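PDB 4F7A: SusD/RagB family nutrient-binding outer membrane lipoprotein from Bacteroides vulgatus, which probably binds mucin O-glycans or related sugars at the outer membrane as a SusD-like lipoprotein with a TPR-like helical fold. Local coordinates for residues G297-K305 and F451-N459; T461-P472 and A495-D505. One frame throughout, in Å; residues are numbered along the deposited sequence.

Interaction 1. Residues G297-K305 and F451-N459; sequences GVPQGVYAK and FKVQTNNSN
G301 lies against V453 where two irregular loops of this SusD-like, TPR-related fold meet; G301 CA and V453 CA are 4.4 Å apart. Backbone bonding is slight: T455 N gives a weak, bent hydrogen bond to G301 O (2.8 Å, 129° at the hydrogen), and Q454 N a long, weak one to Q300 O (3.4 Å). The CA-H of V453 also points at Q300 O. G301 has a positive phi, and a CB there would run into V453 CB and Q454 N, so the close approach suits glycine. Waters extend the polar link. One donates to both Q300 O and K452 O; another joins Y303 N to T455 OG1, the water oxygen lying 2.6 Å from T455 OG1. Among the side chains, V302 and Q454 run side by side in the same direction, with V302 CG2 on the Q454 amide, 3.6 Å from Q454 OE1, while NE2 of that amide touches P299 CB. Q454 OE1 is itself held by the backbone N of K398. Q300 runs out extended, CG turned away from the backbone N (chi1 -160°), which lays its amide on V453 CG1, and NE2 bonds onward to T73 O. At the far end the N457 and Y303 side chains cross at about a right angle, ring and amide planes 64° apart, and N457 ND2 comes obliquely within 3.5 Å of Y303 CD1.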
loop_
_atom_site.group_PDB
_atom_site.type_symbol
_atom_site.label_atom_id
_atom_site.label_comp_id
_atom_site.label_asym_id
_atom_site.label_seq_id
_atom_site.Cartn_x
_atom_site.Cartn_y
_atom_site.Cartn_z
ATOM N N GLY A 297 -15.456 8.803 -12.154
ATOM C CA GLY A 297 -15.126 7.744 -11.233
ATOM C C GLY A 297 -16.335 7.021 -10.655
ATOM O O GLY A 297 -17.376 7.624 -10.391
ATOM N N VAL A 298 -16.178 5.722 -10.432
ATOM C CA VAL A 298 -17.235 4.900 -9.899
ATOM C C VAL A 298 -17.414 5.116 -8.401
ATOM O O VAL A 298 -16.463 4.974 -7.636
ATOM C CB VAL A 298 -16.937 3.402 -10.203
ATOM C CG1 VAL A 298 -18.054 2.493 -9.680
ATOM C CG2 VAL A 298 -16.718 3.224 -11.748
ATOM N N PRO A 299 -18.634 5.458 -7.963
ATOM C CA PRO A 299 -18.853 5.608 -6.517
ATOM C C PRO A 299 -18.936 4.250 -5.823
ATOM O O PRO A 299 -19.613 3.349 -6.313
ATOM C CB PRO A 299 -20.214 6.304 -6.440
ATOM C CG PRO A 299 -20.925 5.803 -7.666
ATOM C CD PRO A 299 -19.872 5.645 -8.729
ATOM N N GLN A 300 -18.276 4.112 -4.680
ATOM C CA GLN A 300 -18.349 2.856 -3.937
ATOM C C GLN A 300 -19.708 2.710 -3.240
ATOM O O GLN A 300 -20.297 3.683 -2.761
ATOM C CB GLN A 300 -17.218 2.764 -2.895
ATOM C CG GLN A 300 -16.938 1.322 -2.447
ATOM C CD GLN A 300 -16.069 1.223 -1.230
ATOM O OE1 GLN A 300 -14.949 1.742 -1.227
ATOM N NE2 GLN A 300 -16.533 0.476 -0.217
ATOM N N GLY A 301 -20.186 1.476 -3.166
ATOM C CA GLY A 301 -21.362 1.148 -2.359
ATOM C C GLY A 301 -22.688 1.409 -3.015
ATOM O O GLY A 301 -23.672 1.694 -2.320
ATOM N N VAL A 302 -22.733 1.334 -4.349
ATOM C CA VAL A 302 -23.998 1.393 -5.068
ATOM C C VAL A 302 -24.474 -0.060 -5.282
ATOM O O VAL A 302 -23.855 -0.829 -6.015
ATOM C CB VAL A 302 -23.867 2.137 -6.406
ATOM C CG1 VAL A 302 -25.203 2.129 -7.168
ATOM C CG2 VAL A 302 -23.423 3.584 -6.162
ATOM N N TYR A 303 -25.550 -0.418 -4.602
ATOM C CA TYR A 303 -26.013 -1.790 -4.561
ATOM C C TYR A 303 -26.549 -2.192 -5.921
ATOM O O TYR A 303 -27.297 -1.451 -6.541
ATOM C CB TYR A 303 -27.115 -1.959 -3.503
ATOM C CG TYR A 303 -27.667 -3.360 -3.483
ATOM C CD1 TYR A 303 -27.022 -4.374 -2.768
ATOM C CD2 TYR A 303 -28.793 -3.695 -4.229
ATOM C CE1 TYR A 303 -27.512 -5.665 -2.755
ATOM C CE2 TYR A 303 -29.279 -5.001 -4.245
ATOM C CZ TYR A 303 -28.634 -5.976 -3.507
ATOM O OH TYR A 303 -29.113 -7.260 -3.518
ATOM N N ALA A 304 -26.133 -3.372 -6.373
ATOM C CA ALA A 304 -26.714 -4.049 -7.533
ATOM C C ALA A 304 -26.337 -5.514 -7.370
ATOM O O ALA A 304 -25.545 -5.857 -6.491
ATOM C CB ALA A 304 -26.155 -3.485 -8.845
ATOM N N LYS A 305 -26.877 -6.377 -8.213
ATOM C CA LYS A 305 -26.585 -7.790 -8.100
ATOM C C LYS A 305 -26.591 -8.414 -9.492
ATOM O O LYS A 305 -26.939 -7.771 -10.476
ATOM C CB LYS A 305 -27.619 -8.466 -7.195
ATOM C CG LYS A 305 -29.046 -8.285 -7.668
ATOM C CD LYS A 305 -30.028 -9.071 -6.819
ATOM C CE LYS A 305 -31.454 -8.791 -7.256
ATOM N NZ LYS A 305 -32.278 -10.007 -7.140
ATOM N N PHE A 451 -15.132 9.487 -0.272
ATOM C CA PHE A 451 -16.574 9.375 -0.279
ATOM C C PHE A 451 -16.985 8.121 0.478
ATOM O O PHE A 451 -16.384 7.055 0.298
ATOM C CB PHE A 451 -17.119 9.263 -1.711
ATOM C CG PHE A 451 -17.040 10.538 -2.498
ATOM C CD1 PHE A 451 -17.756 11.657 -2.101
ATOM C CD2 PHE A 451 -16.305 10.591 -3.668
ATOM C CE1 PHE A 451 -17.715 12.812 -2.816
ATOM C CE2 PHE A 451 -16.239 11.753 -4.404
ATOM C CZ PHE A 451 -16.952 12.876 -3.990
ATOM N N LYS A 452 -18.036 8.246 1.287
ATOM C CA LYS A 452 -18.611 7.105 2.029
ATOM C C LYS A 452 -19.485 6.209 1.160
ATOM O O LYS A 452 -20.055 6.661 0.185
ATOM C CB LYS A 452 -19.487 7.588 3.182
ATOM C CG LYS A 452 -18.943 8.762 4.017
ATOM C CD LYS A 452 -17.605 8.510 4.672
ATOM C CE LYS A 452 -17.252 9.645 5.653
ATOM N NZ LYS A 452 -15.970 9.438 6.368
ATOM N N VAL A 453 -19.618 4.939 1.549
ATOM C CA VAL A 453 -20.451 4.013 0.811
ATOM C C VAL A 453 -21.886 4.523 0.760
ATOM O O VAL A 453 -22.375 5.102 1.713
ATOM C CB VAL A 453 -20.396 2.544 1.367
ATOM C CG1 VAL A 453 -18.968 2.009 1.291
ATOM C CG2 VAL A 453 -20.992 2.445 2.792
ATOM N N GLN A 454 -22.554 4.343 -0.373
ATOM C CA GLN A 454 -23.933 4.832 -0.507
ATOM C C GLN A 454 -24.900 3.903 0.208
ATOM O O GLN A 454 -25.893 4.359 0.788
ATOM C CB GLN A 454 -24.296 4.959 -1.986
ATOM C CG GLN A 454 -23.306 5.844 -2.745
ATOM C CD GLN A 454 -23.934 6.565 -3.905
ATOM O OE1 GLN A 454 -25.025 6.202 -4.361
ATOM N NE2 GLN A 454 -23.249 7.589 -4.400
ATOM N N THR A 455 -24.595 2.603 0.162
ATOM C CA THR A 455 -25.365 1.553 0.835
ATOM C C THR A 455 -24.415 0.713 1.692
ATOM O O THR A 455 -23.344 0.294 1.223
ATOM C CB THR A 455 -26.081 0.652 -0.181
ATOM O OG1 THR A 455 -27.087 1.418 -0.879
ATOM C CG2 THR A 455 -26.719 -0.590 0.497
ATOM N N ASN A 456 -24.814 0.472 2.935
ATOM C CA ASN A 456 -23.995 -0.244 3.920
ATOM C C ASN A 456 -24.740 -1.504 4.333
ATOM O O ASN A 456 -25.638 -1.449 5.145
ATOM C CB ASN A 456 -23.699 0.664 5.117
ATOM C CG ASN A 456 -22.795 0.014 6.157
ATOM O OD1 ASN A 456 -22.741 -1.210 6.267
ATOM N ND2 ASN A 456 -22.134 0.839 6.973
ATOM N N ASN A 457 -24.368 -2.638 3.732
ATOM C CA ASN A 457 -25.007 -3.919 4.025
ATOM C C ASN A 457 -24.139 -4.784 4.932
ATOM O O ASN A 457 -24.158 -6.021 4.826
ATOM C CB ASN A 457 -25.339 -4.657 2.716
ATOM C CG ASN A 457 -26.560 -4.059 1.998
ATOM O OD1 ASN A 457 -27.285 -3.249 2.575
ATOM N ND2 ASN A 457 -26.786 -4.464 0.748
ATOM N N SER A 458 -23.441 -4.148 5.867
ATOM C CA SER A 458 -22.543 -4.861 6.782
ATOM C C SER A 458 -23.251 -5.440 8.016
ATOM O O SER A 458 -22.586 -5.937 8.928
ATOM C CB SER A 458 -21.446 -3.909 7.248
ATOM O OG SER A 458 -21.962 -3.020 8.218
ATOM N N ASN A 459 -24.578 -5.339 8.058
ATOM C CA ASN A 459 -25.350 -5.830 9.207
ATOM C C ASN A 459 -24.903 -5.155 10.507
ATOM O O ASN A 459 -24.844 -5.793 11.557
ATOM C CB ASN A 459 -25.230 -7.363 9.322
ATOM C CG ASN A 459 -26.315 -7.972 10.199
ATOM O OD1 ASN A 459 -27.422 -7.435 10.293
ATOM N ND2 ASN A 459 -25.999 -9.104 10.840
HETATM O O HOH W 1 -19.381 6.234 -2.571
HETATM O O HOH W 2 -16.039 4.169 0.263
HETATM O O HOH W 3 -27.188 1.783 -3.450
#

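Interaction 2. Residues T461-P472 and A495-D505; sequences TIDTDIMIRRLP and ADNGGTRLWWD
The guanidinium of R470 is met along its edge, near its plane, by D496 OD1, N497 O, T500 O and L502 CD2; that of R469 has D505 OD2 at its edge, and R501 NH1 approaches it obliquely. Here two loops flanking helices 475-480 and 482-492 of the SusD-like fold are joined by arginines. R470 grips D496 end-on with two nitrogens on one oxygen: NH1 reaches the anti lone pair of OD1 at 2.8 Å, NH2 the same atom at 3.2 Å. NH1 also bonds to N497 O, from above that carbonyl's plane. The other D496 oxygen, OD2, bonds to Y485 OH. With an alanine here the guanidinium of R470 is gone, and the D496 carboxylate would probably lose its charge partner and N497 O this donor. R469 bends at chi2 and chi3 (-69° and 89°), which folds NE back to M467 O and sends NH1 to D505 OD2 at 2.7 Å, above the carboxylate plane. D505 is shared: R501 NH1 meets its OD1 at 2.9 Å on the syn side, and the carboxylate probably offsets part of the charge of the two arginines, whose NH1 atoms lie close together. I466 CG2 packs on R501 NH2. The Asx turn of N497, with OD1 accepting from G499 N, lies beside T461 CB, and I462 CG1 rests on the backbone of G498. R469 N bonds nearly straight to G498 O, 2.8 Å away with 165° at the hydrogen.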
loop_
_atom_site.group_PDB
_atom_site.type_symbol
_atom_site.label_atom_id
_atom_site.label_comp_id
_atom_site.label_asym_id
_atom_site.label_seq_id
_atom_site.Cartn_x
_atom_site.Cartn_y
_atom_site.Cartn_z
ATOM N N THR A 461 -21.906 -4.113 11.303
ATOM C CA THR A 461 -20.521 -4.433 11.720
ATOM C C THR A 461 -19.508 -3.361 11.309
ATOM O O THR A 461 -18.465 -3.222 11.943
ATOM C CB THR A 461 -20.064 -5.808 11.206
ATOM O OG1 THR A 461 -20.078 -5.810 9.773
ATOM C CG2 THR A 461 -20.985 -6.945 11.757
ATOM N N ILE A 462 -19.844 -2.586 10.277
ATOM C CA ILE A 462 -19.037 -1.455 9.823
ATOM C C ILE A 462 -19.890 -0.175 9.790
ATOM O O ILE A 462 -21.020 -0.186 9.281
ATOM C CB ILE A 462 -18.481 -1.701 8.420
ATOM C CG1 ILE A 462 -17.741 -3.050 8.377
ATOM C CG2 ILE A 462 -17.541 -0.543 8.014
ATOM C CD1 ILE A 462 -17.184 -3.453 7.022
ATOM N N ASP A 463 -19.338 0.908 10.324
ATOM C CA ASP A 463 -20.006 2.210 10.377
ATOM C C ASP A 463 -19.720 2.980 9.084
ATOM O O ASP A 463 -18.567 3.083 8.644
ATOM C CB ASP A 463 -19.515 3.011 11.589
ATOM C CG ASP A 463 -20.226 4.351 11.740
ATOM O OD1 ASP A 463 -21.421 4.339 12.160
ATOM O OD2 ASP A 463 -19.600 5.401 11.454
ATOM N N THR A 464 -20.761 3.527 8.477
ATOM C CA THR A 464 -20.608 4.262 7.223
ATOM C C THR A 464 -19.599 5.411 7.341
ATOM O O THR A 464 -18.689 5.506 6.538
ATOM C CB THR A 464 -21.971 4.784 6.745
ATOM O OG1 THR A 464 -22.786 3.657 6.396
ATOM C CG2 THR A 464 -21.817 5.732 5.537
ATOM N N ASP A 465 -19.745 6.255 8.363
ATOM C CA ASP A 465 -18.868 7.415 8.530
ATOM C C ASP A 465 -17.441 7.086 9.029
ATOM O O ASP A 465 -16.459 7.657 8.537
ATOM C CB ASP A 465 -19.538 8.475 9.417
ATOM C CG ASP A 465 -20.600 9.286 8.652
ATOM O OD1 ASP A 465 -20.412 9.516 7.443
ATOM O OD2 ASP A 465 -21.624 9.668 9.252
ATOM N N ILE A 466 -17.307 6.161 9.981
ATOM C CA ILE A 466 -15.962 5.764 10.402
ATOM C C ILE A 466 -15.255 5.070 9.218
ATOM O O ILE A 466 -14.059 5.254 8.999
ATOM C CB ILE A 466 -15.992 4.883 11.646
ATOM C CG1 ILE A 466 -16.471 5.717 12.856
ATOM C CG2 ILE A 466 -14.627 4.276 11.943
ATOM C CD1 ILE A 466 -16.970 4.861 14.023
HETATM N N MSE A 467 -16.031 4.298 8.470
HETATM C CA MSE A 467 -15.595 3.515 7.323
HETATM C C MSE A 467 -14.881 2.231 7.767
HETATM O O MSE A 467 -14.537 2.060 8.966
HETATM C CB MSE A 467 -14.732 4.331 6.345
HETATM C CG MSE A 467 -15.286 5.715 6.026
HETATM SE SE MSE A 467 -14.261 6.640 4.664
HETATM C CE MSE A 467 -14.824 5.529 3.168
ATOM N N ILE A 468 -14.683 1.342 6.798
ATOM C CA ILE A 468 -14.058 0.051 7.057
ATOM C C ILE A 468 -12.652 0.248 7.661
ATOM O O ILE A 468 -11.880 1.136 7.234
ATOM C CB ILE A 468 -14.060 -0.835 5.769
ATOM C CG1 ILE A 468 -13.507 -2.222 6.073
ATOM C CG2 ILE A 468 -13.279 -0.181 4.588
ATOM C CD1 ILE A 468 -13.687 -3.229 4.882
ATOM N N ARG A 469 -12.355 -0.547 8.688
ATOM C CA ARG A 469 -11.136 -0.393 9.477
ATOM C C ARG A 469 -10.079 -1.469 9.206
ATOM O O ARG A 469 -8.913 -1.292 9.549
ATOM C CB ARG A 469 -11.479 -0.448 10.968
ATOM C CG ARG A 469 -12.410 0.638 11.494
ATOM C CD ARG A 469 -11.740 2.021 11.491
ATOM N NE ARG A 469 -11.928 2.729 10.229
ATOM C CZ ARG A 469 -11.120 3.681 9.754
ATOM N NH1 ARG A 469 -9.983 3.972 10.385
ATOM N NH2 ARG A 469 -11.427 4.313 8.610
ATOM N N ARG A 470 -10.517 -2.604 8.664
ATOM C CA ARG A 470 -9.679 -3.782 8.503
ATOM C C ARG A 470 -10.464 -4.826 7.740
ATOM O O ARG A 470 -11.669 -4.692 7.529
ATOM C CB ARG A 470 -9.278 -4.372 9.867
ATOM C CG ARG A 470 -10.457 -4.941 10.680
ATOM C CD ARG A 470 -10.049 -5.437 12.031
ATOM N NE ARG A 470 -9.331 -6.702 11.990
ATOM C CZ ARG A 470 -9.891 -7.915 12.011
ATOM N NH1 ARG A 470 -11.215 -8.077 12.072
ATOM N NH2 ARG A 470 -9.103 -8.991 12.006
ATOM N N LEU A 471 -9.778 -5.893 7.362
ATOM C CA LEU A 471 -10.447 -7.094 6.873
ATOM C C LEU A 471 -10.516 -8.132 7.979
ATOM O O LEU A 471 -9.596 -8.245 8.805
ATOM C CB LEU A 471 -9.713 -7.683 5.659
ATOM C CG LEU A 471 -9.603 -6.764 4.432
ATOM C CD1 LEU A 471 -8.994 -7.563 3.254
ATOM C CD2 LEU A 471 -10.950 -6.100 4.056
ATOM N N PRO A 472 -11.596 -8.912 8.009
ATOM C CA PRO A 472 -11.649 -10.006 9.002
ATOM C C PRO A 472 -10.565 -11.048 8.787
ATOM O O PRO A 472 -10.074 -11.197 7.681
ATOM C CB PRO A 472 -13.027 -10.638 8.780
ATOM C CG PRO A 472 -13.825 -9.572 8.071
ATOM C CD PRO A 472 -12.818 -8.845 7.197
ATOM N N ALA A 495 -14.097 -7.210 18.255
ATOM C CA ALA A 495 -14.782 -8.166 17.375
ATOM C C ALA A 495 -14.025 -8.374 16.056
ATOM O O ALA A 495 -13.497 -7.412 15.489
ATOM C CB ALA A 495 -16.233 -7.713 17.101
ATOM N N ASP A 496 -13.974 -9.625 15.571
ATOM C CA ASP A 496 -13.361 -9.924 14.285
ATOM C C ASP A 496 -14.309 -9.566 13.128
ATOM O O ASP A 496 -14.956 -10.422 12.537
ATOM C CB ASP A 496 -12.963 -11.394 14.188
ATOM C CG ASP A 496 -12.362 -11.730 12.841
ATOM O OD1 ASP A 496 -11.762 -10.818 12.234
ATOM O OD2 ASP A 496 -12.493 -12.884 12.396
ATOM N N ASN A 497 -14.414 -8.275 12.857
ATOM C CA ASN A 497 -15.188 -7.778 11.729
ATOM C C ASN A 497 -14.507 -6.518 11.199
ATOM O O ASN A 497 -13.462 -6.109 11.705
ATOM C CB ASN A 497 -16.658 -7.577 12.119
ATOM C CG ASN A 497 -16.867 -6.507 13.180
ATOM O OD1 ASN A 497 -16.198 -5.484 13.179
ATOM N ND2 ASN A 497 -17.855 -6.729 14.072
ATOM N N GLY A 498 -15.102 -5.907 10.185
ATOM C CA GLY A 498 -14.477 -4.808 9.511
ATOM C C GLY A 498 -14.526 -3.484 10.256
ATOM O O GLY A 498 -13.946 -2.510 9.777
ATOM N N GLY A 499 -15.228 -3.424 11.399
ATOM C CA GLY A 499 -15.372 -2.174 12.146
ATOM C C GLY A 499 -14.392 -1.990 13.303
ATOM O O GLY A 499 -14.374 -0.933 13.951
ATOM N N THR A 500 -13.598 -3.010 13.591
ATOM C CA THR A 500 -12.646 -2.928 14.694
ATOM C C THR A 500 -11.337 -2.248 14.280
ATOM O O THR A 500 -10.672 -2.686 13.347
ATOM C CB THR A 500 -12.352 -4.312 15.238
ATOM O OG1 THR A 500 -13.553 -4.834 15.810
ATOM C CG2 THR A 500 -11.244 -4.260 16.293
ATOM N N ARG A 501 -10.970 -1.180 14.983
ATOM C CA ARG A 501 -9.747 -0.461 14.694
ATOM C C ARG A 501 -8.498 -1.295 14.992
ATOM O O ARG A 501 -8.388 -1.948 16.054
ATOM C CB ARG A 501 -9.668 0.850 15.506
ATOM C CG ARG A 501 -10.697 1.888 15.130
ATOM C CD ARG A 501 -10.437 3.177 15.861
ATOM N NE ARG A 501 -11.557 4.103 15.731
ATOM C CZ ARG A 501 -11.769 4.918 14.701
ATOM N NH1 ARG A 501 -10.948 4.966 13.650
ATOM N NH2 ARG A 501 -12.831 5.709 14.724
ATOM N N LEU A 502 -7.527 -1.203 14.084
ATOM C CA LEU A 502 -6.212 -1.786 14.328
ATOM C C LEU A 502 -5.442 -0.950 15.338
ATOM O O LEU A 502 -5.821 0.191 15.623
ATOM C CB LEU A 502 -5.455 -1.938 13.017
ATOM C CG LEU A 502 -6.185 -2.821 12.006
ATOM C CD1 LEU A 502 -5.335 -3.009 10.761
ATOM C CD2 LEU A 502 -6.570 -4.183 12.655
ATOM N N TRP A 503 -4.397 -1.539 15.915
ATOM C CA TRP A 503 -3.597 -0.897 16.947
ATOM C C TRP A 503 -3.121 0.515 16.555
ATOM O O TRP A 503 -3.223 1.454 17.355
ATOM C CB TRP A 503 -2.406 -1.796 17.326
ATOM C CG TRP A 503 -1.372 -1.149 18.237
ATOM C CD1 TRP A 503 -1.492 -0.869 19.576
ATOM C CD2 TRP A 503 -0.063 -0.725 17.855
ATOM N NE1 TRP A 503 -0.319 -0.303 20.044
ATOM C CE2 TRP A 503 0.569 -0.201 19.006
ATOM C CE3 TRP A 503 0.656 -0.775 16.660
ATOM C CZ2 TRP A 503 1.884 0.280 18.983
ATOM C CZ3 TRP A 503 1.956 -0.266 16.630
ATOM C CH2 TRP A 503 2.555 0.244 17.784
ATOM N N TRP A 504 -2.626 0.681 15.332
ATOM C CA TRP A 504 -2.130 2.002 14.896
ATOM C C TRP A 504 -3.186 3.025 14.530
ATOM O O TRP A 504 -2.851 4.186 14.282
ATOM C CB TRP A 504 -1.090 1.909 13.782
ATOM C CG TRP A 504 -1.399 1.037 12.577
ATOM C CD1 TRP A 504 -0.676 -0.056 12.177
ATOM C CD2 TRP A 504 -2.410 1.222 11.570
ATOM N NE1 TRP A 504 -1.183 -0.569 11.020
ATOM C CE2 TRP A 504 -2.255 0.184 10.627
ATOM C CE3 TRP A 504 -3.432 2.141 11.382
ATOM C CZ2 TRP A 504 -3.063 0.070 9.507
ATOM C CZ3 TRP A 504 -4.246 2.022 10.302
ATOM C CH2 TRP A 504 -4.074 0.978 9.368
ATOM N N ASP A 505 -4.443 2.607 14.553
ATOM C CA ASP A 505 -5.600 3.433 14.212
ATOM C C ASP A 505 -6.220 3.904 15.525
ATOM O O ASP A 505 -6.921 3.138 16.200
ATOM C CB ASP A 505 -6.592 2.574 13.402
ATOM C CG ASP A 505 -7.882 3.290 13.053
ATOM O OD1 ASP A 505 -8.065 4.465 13.449
ATOM O OD2 ASP A 505 -8.716 2.657 12.372
HETATM O O HOH W 4 -17.552 -6.810 8.821
HETATM O O HOH W 5 -7.891 0.195 11.637
#

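How the interactions relate
Both contacts are partly buried and join loops that lack regular helix or strand. They share one long loop between helices 435-445 and 475-480: its first part, 451-459, meets 297-305 in interaction 1, and its later part, 461-472, meets 495-505 in interaction 2. The centre of interaction 1 lies about 22 Å from the chain centre, that of interaction 2 about 17 Å, and interaction 1 buries roughly half as much surface. It relies on weak backbone bonds, waters and uncharged amide side chains, whereas interaction 2 buries arginines paired with carboxylates. The two are about 16 Å apart between centres yet touch directly: N456 ND2 probably bonds to I462 O, and K452 NZ to D465 O.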